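Histidine acid phosphatase (Bifidobacterium longum subsp. infantis, PDB 6RXD) probably removes phosphate groups from inositol polyphosphates such as myo-inositol hexakisphosphate (phytate), and from 2,3-bisphosphoglycerate. Local coordinates at residues K263-T267 with G292-I298; A43-S47 with G104-H108. The contacts are given in a common frame with arbitrary orientation. Residues are numbered along the deposited sequence.

Both interactions lie in the histidine phosphatase region of one chain. Their centres are 30 Å apart and their nearest atoms about 17 Å. Interaction 2 is deep in the protein, about 9 Å from the chain centre, and holds the RHG signature, which in this family contributes the phosphate-accepting histidine of the active site. Interaction 1 is a peripheral two-stranded sheet, about 27 Å from the chain centre. Helix 55-69 relates them: it follows 43-47 in sequence and packs on interaction 1. Zinc-binding positions lie near both, unoccupied in this chain. The side chain of Ile298 is about 8 Å from that of Glu301, and the side chain of His108 about 9 Å from that of Glu151.

Interaction 1 (K263-T267 with G292-I298); sequences KWYNT and GEVSKKI
This contact is a small two-stranded antiparallel sheet whose strands are joined by a long connection without helix or strand. Trp264 and Ile298 form a hydrogen-bonded pair, CA to CA 5.1 Å. Trp264 N donates to Ile298 O at 2.9 Å, and Ile298 N to Trp264 O at 2.8 Å. Tyr265 and Lys297 form the next, non-hydrogen-bonded pair, CA to CA 4.4 Å. Asn266 N donates to Lys296 O at 2.9 Å. Past this bond strand 264-265 turns at Asn266, centre of an inverse gamma turn (phi/psi -82/67); a type I turn, Glu293-Lys296, leads into strand 297-298. Asn266 has chi1 t; its ND2 hydrogen-bonds Tyr53 O and makes a weak hydrogen bond to Glu293 O (3.3 Å). A CB on Gly292 would clash with this amide. Separate waters join Asn266 O (2.7 Å) to Gly292 O (2.9 Å) and Asn266 OD1 (3.0 Å) to Gly292 N (2.9 Å). Tyr265 CE1 lies 3.7 Å from Lys297 CD on one face. On the other, Trp264 CE3 meets Ile298 CG2 at 3.7 Å, at the indole edge. This face packs on helix 55-69 (Met62, Leu58, Leu59), with Trp264 NE1 bonded to Thr65 OG1; Ile298 touches helix 301-317.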
ATOM      1  N   LYS A 263      24.434 -20.051  11.156  1.00 20.88           N
ATOM      2  CA  LYS A 263      24.347 -18.860  10.328  0.55 25.13           C
ATOM      3  C   LYS A 263      23.986 -19.347   8.931  1.00 26.76           C
ATOM      4  O   LYS A 263      24.607 -20.267   8.403  1.00 32.40           O
ATOM      5  CB  LYS A 263      25.699 -18.143  10.318  0.55 28.23           C
ATOM      6  CG  LYS A 263      25.650 -16.657  10.014  0.55 37.96           C
ATOM      7  CD  LYS A 263      26.995 -15.997  10.336  0.55 40.64           C
ATOM      8  CE  LYS A 263      27.273 -15.997  11.840  0.55 45.38           C
ATOM      9  NZ  LYS A 263      28.723 -15.867  12.188  0.55 47.99           N
ATOM     10  N   TRP A 264      22.955 -18.759   8.335  1.00 12.54           N
ATOM     11  CA  TRP A 264      22.565 -19.201   6.997  1.00 12.89           C
ATOM     12  C   TRP A 264      22.577 -18.071   6.006  1.00 18.02           C
ATOM     13  O   TRP A 264      22.071 -16.988   6.295  1.00 16.12           O
ATOM     14  CB  TRP A 264      21.180 -19.871   7.012  1.00 14.35           C
ATOM     15  CG  TRP A 264      21.186 -21.113   7.823  1.00 15.16           C
ATOM     16  CD1 TRP A 264      21.605 -22.349   7.428  1.00 14.92           C
ATOM     17  CD2 TRP A 264      20.770 -21.242   9.186  1.00 12.60           C
ATOM     18  NE1 TRP A 264      21.480 -23.244   8.464  1.00 17.11           N
ATOM     19  CE2 TRP A 264      20.961 -22.591   9.555  1.00 16.14           C
ATOM     20  CE3 TRP A 264      20.245 -20.350  10.129  1.00 15.28           C
ATOM     21  CZ2 TRP A 264      20.662 -23.067  10.837  1.00 13.36           C
ATOM     22  CZ3 TRP A 264      19.939 -20.823  11.395  1.00 16.29           C
ATOM     23  CH2 TRP A 264      20.144 -22.173  11.737  1.00 13.52           C
ATOM     24  N   TYR A 265      23.170 -18.328   4.843  1.00 16.17           N
ATOM     25  CA  TYR A 265      23.171 -17.367   3.747  1.00 11.42           C
ATOM     26  C   TYR A 265      22.309 -17.884   2.621  1.00 16.87           C
ATOM     27  O   TYR A 265      22.050 -19.083   2.517  1.00 15.08           O
ATOM     28  CB  TYR A 265      24.598 -17.131   3.229  1.00 11.82           C
ATOM     29  CG  TYR A 265      25.490 -16.475   4.246  1.00 17.17           C
ATOM     30  CD1 TYR A 265      25.614 -15.095   4.292  1.00 17.36           C
ATOM     31  CD2 TYR A 265      26.188 -17.234   5.181  1.00 15.44           C
ATOM     32  CE1 TYR A 265      26.419 -14.482   5.243  1.00 21.15           C
ATOM     33  CE2 TYR A 265      27.008 -16.624   6.128  1.00 17.71           C
ATOM     34  CZ  TYR A 265      27.109 -15.251   6.151  1.00 24.06           C
ATOM     35  OH  TYR A 265      27.909 -14.637   7.084  1.00 27.12           O
ATOM     36  N   ASN A 266      21.870 -16.969   1.771  1.00 14.27           N
ATOM     37  CA  ASN A 266      20.981 -17.316   0.672  1.00 12.10           C
ATOM     38  C   ASN A 266      21.752 -17.885  -0.522  1.00 17.94           C
ATOM     39  O   ASN A 266      21.812 -17.283  -1.597  1.00 14.17           O
ATOM     40  CB  ASN A 266      20.166 -16.086   0.280  1.00 11.18           C
ATOM     41  CG  ASN A 266      19.027 -16.416  -0.655  1.00 16.66           C
ATOM     42  OD1 ASN A 266      18.738 -17.591  -0.906  1.00 17.59           O
ATOM     43  ND2 ASN A 266      18.370 -15.383  -1.184  1.00 16.79           N
ATOM     44  N   THR A 267      22.327 -19.066  -0.311  1.00 14.04           N
ATOM     45  CA  THR A 267      23.138 -19.743  -1.316  1.00 16.15           C
ATOM     46  C   THR A 267      22.660 -21.183  -1.468  1.00 14.02           C
ATOM     47  O   THR A 267      21.757 -21.619  -0.757  1.00 14.48           O
ATOM     48  CB  THR A 267      24.611 -19.770  -0.910  1.00 18.08           C
ATOM     49  OG1 THR A 267      24.753 -20.523   0.304  1.00 14.62           O
ATOM     50  CG2 THR A 267      25.139 -18.350  -0.700  1.00 18.07           C
ATOM     51  N   GLY A 292      17.807 -15.455  -5.555  1.00 21.59           N
ATOM     52  CA  GLY A 292      17.984 -14.428  -4.542  1.00 23.16           C
ATOM     53  C   GLY A 292      19.404 -13.908  -4.420  1.00 23.46           C
ATOM     54  O   GLY A 292      20.333 -14.442  -5.029  1.00 20.17           O
ATOM     55  N   GLU A 293      19.573 -12.855  -3.626  1.00 19.99           N
ATOM     56  CA  GLU A 293      20.895 -12.284  -3.398  1.00 17.15           C
ATOM     57  C   GLU A 293      21.590 -13.074  -2.309  1.00 15.54           C
ATOM     58  O   GLU A 293      21.003 -13.334  -1.265  1.00 14.53           O
ATOM     59  CB  GLU A 293      20.771 -10.819  -2.989  1.00 18.97           C
ATOM     60  CG  GLU A 293      20.241  -9.937  -4.098  1.00 18.75           C
ATOM     61  CD  GLU A 293      20.022  -8.530  -3.623  1.00 21.33           C
ATOM     62  OE1 GLU A 293      20.327  -8.288  -2.441  1.00 22.40           O
ATOM     63  OE2 GLU A 293      19.563  -7.682  -4.418  1.00 25.70           O
ATOM     64  N   VAL A 294      22.852 -13.424  -2.537  1.00 14.19           N
ATOM     65  CA  VAL A 294      23.551 -14.333  -1.634  1.00 13.14           C
ATOM     66  C   VAL A 294      23.881 -13.713  -0.284  1.00 15.62           C
ATOM     67  O   VAL A 294      24.127 -14.426   0.670  1.00 15.99           O
ATOM     68  CB  VAL A 294      24.855 -14.902  -2.265  1.00 12.93           C
ATOM     69  CG1 VAL A 294      24.547 -15.606  -3.568  1.00 17.19           C
ATOM     70  CG2 VAL A 294      25.893 -13.785  -2.492  1.00 16.76           C
ATOM     71  N   SER A 295      23.889 -12.390  -0.184  1.00 12.65           N
ATOM     72  CA  SER A 295      24.272 -11.727   1.057  0.58 13.45           C
ATOM     73  C   SER A 295      23.159 -11.764   2.093  1.00 15.60           C
ATOM     74  O   SER A 295      23.394 -11.521   3.270  1.00 16.26           O
ATOM     75  CB  SER A 295      24.668 -10.275   0.795  0.58 13.95           C
ATOM     76  OG  SER A 295      25.937 -10.210   0.186  0.58 15.55           O
ATOM     77  N   LYS A 296      21.937 -12.043   1.639  1.00 14.72           N
ATOM     78  CA  LYS A 296      20.800 -12.152   2.553  1.00 17.21           C
ATOM     79  C   LYS A 296      21.066 -13.313   3.521  1.00 16.18           C
ATOM     80  O   LYS A 296      21.569 -14.371   3.112  1.00 13.31           O
ATOM     81  CB  LYS A 296      19.508 -12.407   1.782  1.00 13.52           C
ATOM     82  CG  LYS A 296      19.064 -11.266   0.854  1.00 19.56           C
ATOM     83  CD  LYS A 296      18.829  -9.959   1.599  1.00 24.07           C
ATOM     84  CE  LYS A 296      18.438  -8.838   0.620  1.00 26.83           C
ATOM     85  NZ  LYS A 296      18.281  -7.522   1.292  1.00 33.96           N
ATOM     86  N   LYS A 297      20.720 -13.127   4.794  1.00 15.78           N
ATOM     87  CA  LYS A 297      21.143 -14.077   5.820  1.00 13.51           C
ATOM     88  C   LYS A 297      20.238 -14.164   7.047  1.00 14.50           C
ATOM     89  O   LYS A 297      19.450 -13.254   7.327  1.00 15.14           O
ATOM     90  CB  LYS A 297      22.564 -13.735   6.276  1.00 18.09           C
ATOM     91  CG  LYS A 297      22.715 -12.346   6.882  1.00 19.66           C
ATOM     92  CD  LYS A 297      24.206 -11.999   6.941  1.00 24.11           C
ATOM     93  CE  LYS A 297      24.466 -10.509   6.896  1.00 41.93           C
ATOM     94  NZ  LYS A 297      25.937 -10.269   6.747  1.00 47.08           N
ATOM     95  N   ILE A 298      20.350 -15.286   7.757  1.00 11.92           N
ATOM     96  CA  ILE A 298      19.752 -15.456   9.076  1.00 11.42           C
ATOM     97  C   ILE A 298      20.915 -15.664  10.049  1.00 14.93           C
ATOM     98  O   ILE A 298      21.682 -16.626   9.906  1.00 14.52           O
ATOM     99  CB  ILE A 298      18.797 -16.685   9.127  1.00 14.69           C
ATOM    100  CG1 ILE A 298      17.490 -16.397   8.378  1.00 13.13           C
ATOM    101  CG2 ILE A 298      18.489 -17.083  10.569  1.00 12.96           C
ATOM    102  CD1 ILE A 298      16.560 -17.643   8.242  1.00 12.29           C
TER
HETATM  103  O   HOH W   1      21.094 -17.114  -4.157  1.00 17.47           O
HETATM  104  O   HOH W   2      18.529 -17.692  -3.891  1.00 24.47           O

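Interaction 2 (A43-S47 with G104-H108); sequences ARHGS and GAQQH
This is a buried loop-to-helix contact at the C-terminal end of strand 34-44, in the central mixed sheet. Residues Arg44-His45-Gly46 match the RHG signature of histidine acid phosphatases. In relatives its histidine receives the phosphate, as His45 probably does here. The chain, extended through Ala43 and Arg44 and open past Gly46 (phi/psi -81/178), meets the first turns of helix 102-118. The nearest CA pair is Gly46 with Gly104, 4.0 Å; Ser47 N comes within 3.4 Å of Gly104 CA. A CB on either glycine would clash with the other segment. Gln107, chi1 m and chi2 t, points toward the loop. Gln107 OE1 accepts from Ser47 N (3.0 Å). Gln107 NE2 donates a weak hydrogen bond to Ser47 OG (3.2 Å), which also pairs with Gln103 OE1. His108, chi1 m, brings its ring edge to the strand end. His108 NE2 makes a weak hydrogen bond to Arg44 O (2.8 Å), and His108 CE1 lies 3.8 Å from Ala43 CB. His45 points away from the helix; its ND1 donates to Gly46 O (2.7 Å). Helix 141-157 packs alongside; its Ser146 touches both histidines. Backbone hydrogen bonds tie Ala43 and His45 to Ala398 of strand 391-398.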
ATOM      1  N   ALA A  43      -4.967   4.619  -5.857  1.00 12.22           N
ATOM      2  CA  ALA A  43      -4.956   3.327  -5.187  1.00 11.28           C
ATOM      3  C   ALA A  43      -3.574   2.719  -5.225  1.00 13.30           C
ATOM      4  O   ALA A  43      -2.867   2.806  -6.234  1.00 14.55           O
ATOM      5  CB  ALA A  43      -5.954   2.371  -5.857  1.00 11.75           C
ATOM      6  N   ARG A  44      -3.191   2.104  -4.110  1.00 12.58           N
ATOM      7  CA  ARG A  44      -2.005   1.267  -4.059  1.00 10.44           C
ATOM      8  C   ARG A  44      -2.248   0.010  -4.888  1.00 12.49           C
ATOM      9  O   ARG A  44      -3.387  -0.419  -5.059  1.00 14.79           O
ATOM     10  CB  ARG A  44      -1.743   0.891  -2.597  1.00 11.26           C
ATOM     11  CG  ARG A  44      -0.511   0.029  -2.372  1.00 13.37           C
ATOM     12  CD  ARG A  44      -0.422  -0.443  -0.936  1.00 13.72           C
ATOM     13  NE  ARG A  44       0.790  -1.230  -0.748  1.00 13.68           N
ATOM     14  CZ  ARG A  44       1.037  -1.973   0.322  1.00 12.36           C
ATOM     15  NH1 ARG A  44       0.133  -2.057   1.302  1.00 12.75           N
ATOM     16  NH2 ARG A  44       2.172  -2.651   0.393  1.00 14.77           N
ATOM     17  N   HIS A  45      -1.181  -0.568  -5.421  1.00 12.87           N
ATOM     18  CA  HIS A  45      -1.294  -1.841  -6.138  1.00 14.26           C
ATOM     19  C   HIS A  45      -1.886  -2.910  -5.217  1.00 13.92           C
ATOM     20  O   HIS A  45      -1.890  -2.770  -3.991  1.00 13.12           O
ATOM     21  CB  HIS A  45       0.092  -2.278  -6.612  1.00 14.10           C
ATOM     22  CG  HIS A  45       1.042  -2.535  -5.484  1.00 18.21           C
ATOM     23  ND1 HIS A  45       0.993  -3.676  -4.713  1.00 18.59           N
ATOM     24  CD2 HIS A  45       2.043  -1.777  -4.975  1.00 22.92           C
ATOM     25  CE1 HIS A  45       1.927  -3.614  -3.778  1.00 23.81           C
ATOM     26  NE2 HIS A  45       2.578  -2.472  -3.918  1.00 22.96           N
ATOM     27  N   GLY A  46      -2.369  -3.993  -5.813  1.00 11.91           N
ATOM     28  CA  GLY A  46      -2.949  -5.072  -5.041  1.00 12.89           C
ATOM     29  C   GLY A  46      -1.888  -5.999  -4.471  1.00 15.48           C
ATOM     30  O   GLY A  46      -0.684  -5.827  -4.702  1.00 12.02           O
ATOM     31  N   SER A  47      -2.355  -6.985  -3.715  1.00 12.82           N
ATOM     32  CA  SER A  47      -1.516  -8.047  -3.169  1.00 13.04           C
ATOM     33  C   SER A  47      -0.559  -8.653  -4.193  1.00 12.19           C
ATOM     34  O   SER A  47      -0.942  -8.925  -5.332  1.00 14.51           O
ATOM     35  CB  SER A  47      -2.406  -9.158  -2.628  1.00 14.24           C
ATOM     36  OG  SER A  47      -3.078  -8.753  -1.451  1.00 13.83           O
ATOM     37  N   GLY A 104      -4.814 -10.009  -5.425  1.00 12.15           N
ATOM     38  CA  GLY A 104      -4.498  -8.635  -5.814  1.00 12.51           C
ATOM     39  C   GLY A 104      -5.266  -8.205  -7.053  1.00 14.95           C
ATOM     40  O   GLY A 104      -5.676  -7.053  -7.189  1.00 14.72           O
ATOM     41  N   ALA A 105      -5.454  -9.138  -7.973  1.00 13.02           N
ATOM     42  CA  ALA A 105      -6.235  -8.864  -9.167  1.00 14.52           C
ATOM     43  C   ALA A 105      -7.699  -8.642  -8.794  1.00 13.46           C
ATOM     44  O   ALA A 105      -8.355  -7.697  -9.287  1.00 16.60           O
ATOM     45  CB  ALA A 105      -6.104 -10.027 -10.167  1.00 16.48           C
ATOM     46  N   GLN A 106      -8.219  -9.513  -7.930  1.00 15.31           N
ATOM     47  CA  GLN A 106      -9.617  -9.419  -7.504  1.00 17.98           C
ATOM     48  C   GLN A 106      -9.904  -8.137  -6.739  1.00 18.01           C
ATOM     49  O   GLN A 106     -10.998  -7.572  -6.868  1.00 16.83           O
ATOM     50  CB  GLN A 106     -10.031 -10.644  -6.679  1.00 17.90           C
ATOM     51  CG  GLN A 106     -10.094 -11.927  -7.514  0.74 20.54           C
ATOM     52  CD  GLN A 106     -10.456 -13.167  -6.704  0.70 25.18           C
ATOM     53  OE1 GLN A 106     -10.157 -13.266  -5.515  0.72 25.51           O
ATOM     54  NE2 GLN A 106     -11.096 -14.127  -7.361  0.62 27.31           N
ATOM     55  N   GLN A 107      -8.930  -7.685  -5.949  1.00 14.48           N
ATOM     56  CA  GLN A 107      -9.072  -6.435  -5.190  1.00 12.38           C
ATOM     57  C   GLN A 107      -9.380  -5.293  -6.132  1.00 12.91           C
ATOM     58  O   GLN A 107     -10.360  -4.580  -5.956  1.00 14.47           O
ATOM     59  CB  GLN A 107      -7.806  -6.118  -4.372  1.00 11.31           C
ATOM     60  CG  GLN A 107      -7.594  -7.038  -3.160  1.00 10.45           C
ATOM     61  CD  GLN A 107      -6.171  -6.982  -2.608  1.00 14.84           C
ATOM     62  OE1 GLN A 107      -5.253  -6.489  -3.274  1.00 14.21           O
ATOM     63  NE2 GLN A 107      -5.977  -7.503  -1.387  1.00 13.05           N
ATOM     64  N   HIS A 108      -8.543  -5.138  -7.149  1.00 15.68           N
ATOM     65  CA  HIS A 108      -8.706  -4.037  -8.089  1.00 12.10           C
ATOM     66  C   HIS A 108      -9.898  -4.206  -9.020  1.00 14.22           C
ATOM     67  O   HIS A 108     -10.563  -3.230  -9.367  1.00 14.90           O
ATOM     68  CB  HIS A 108      -7.397  -3.771  -8.829  1.00 15.91           C
ATOM     69  CG  HIS A 108      -6.442  -2.964  -8.016  1.00 14.08           C
ATOM     70  ND1 HIS A 108      -6.432  -1.585  -8.047  1.00 18.22           N
ATOM     71  CD2 HIS A 108      -5.537  -3.328  -7.079  1.00 11.92           C
ATOM     72  CE1 HIS A 108      -5.538  -1.136  -7.186  1.00 16.08           C
ATOM     73  NE2 HIS A 108      -4.983  -2.172  -6.579  1.00 14.91           N
TER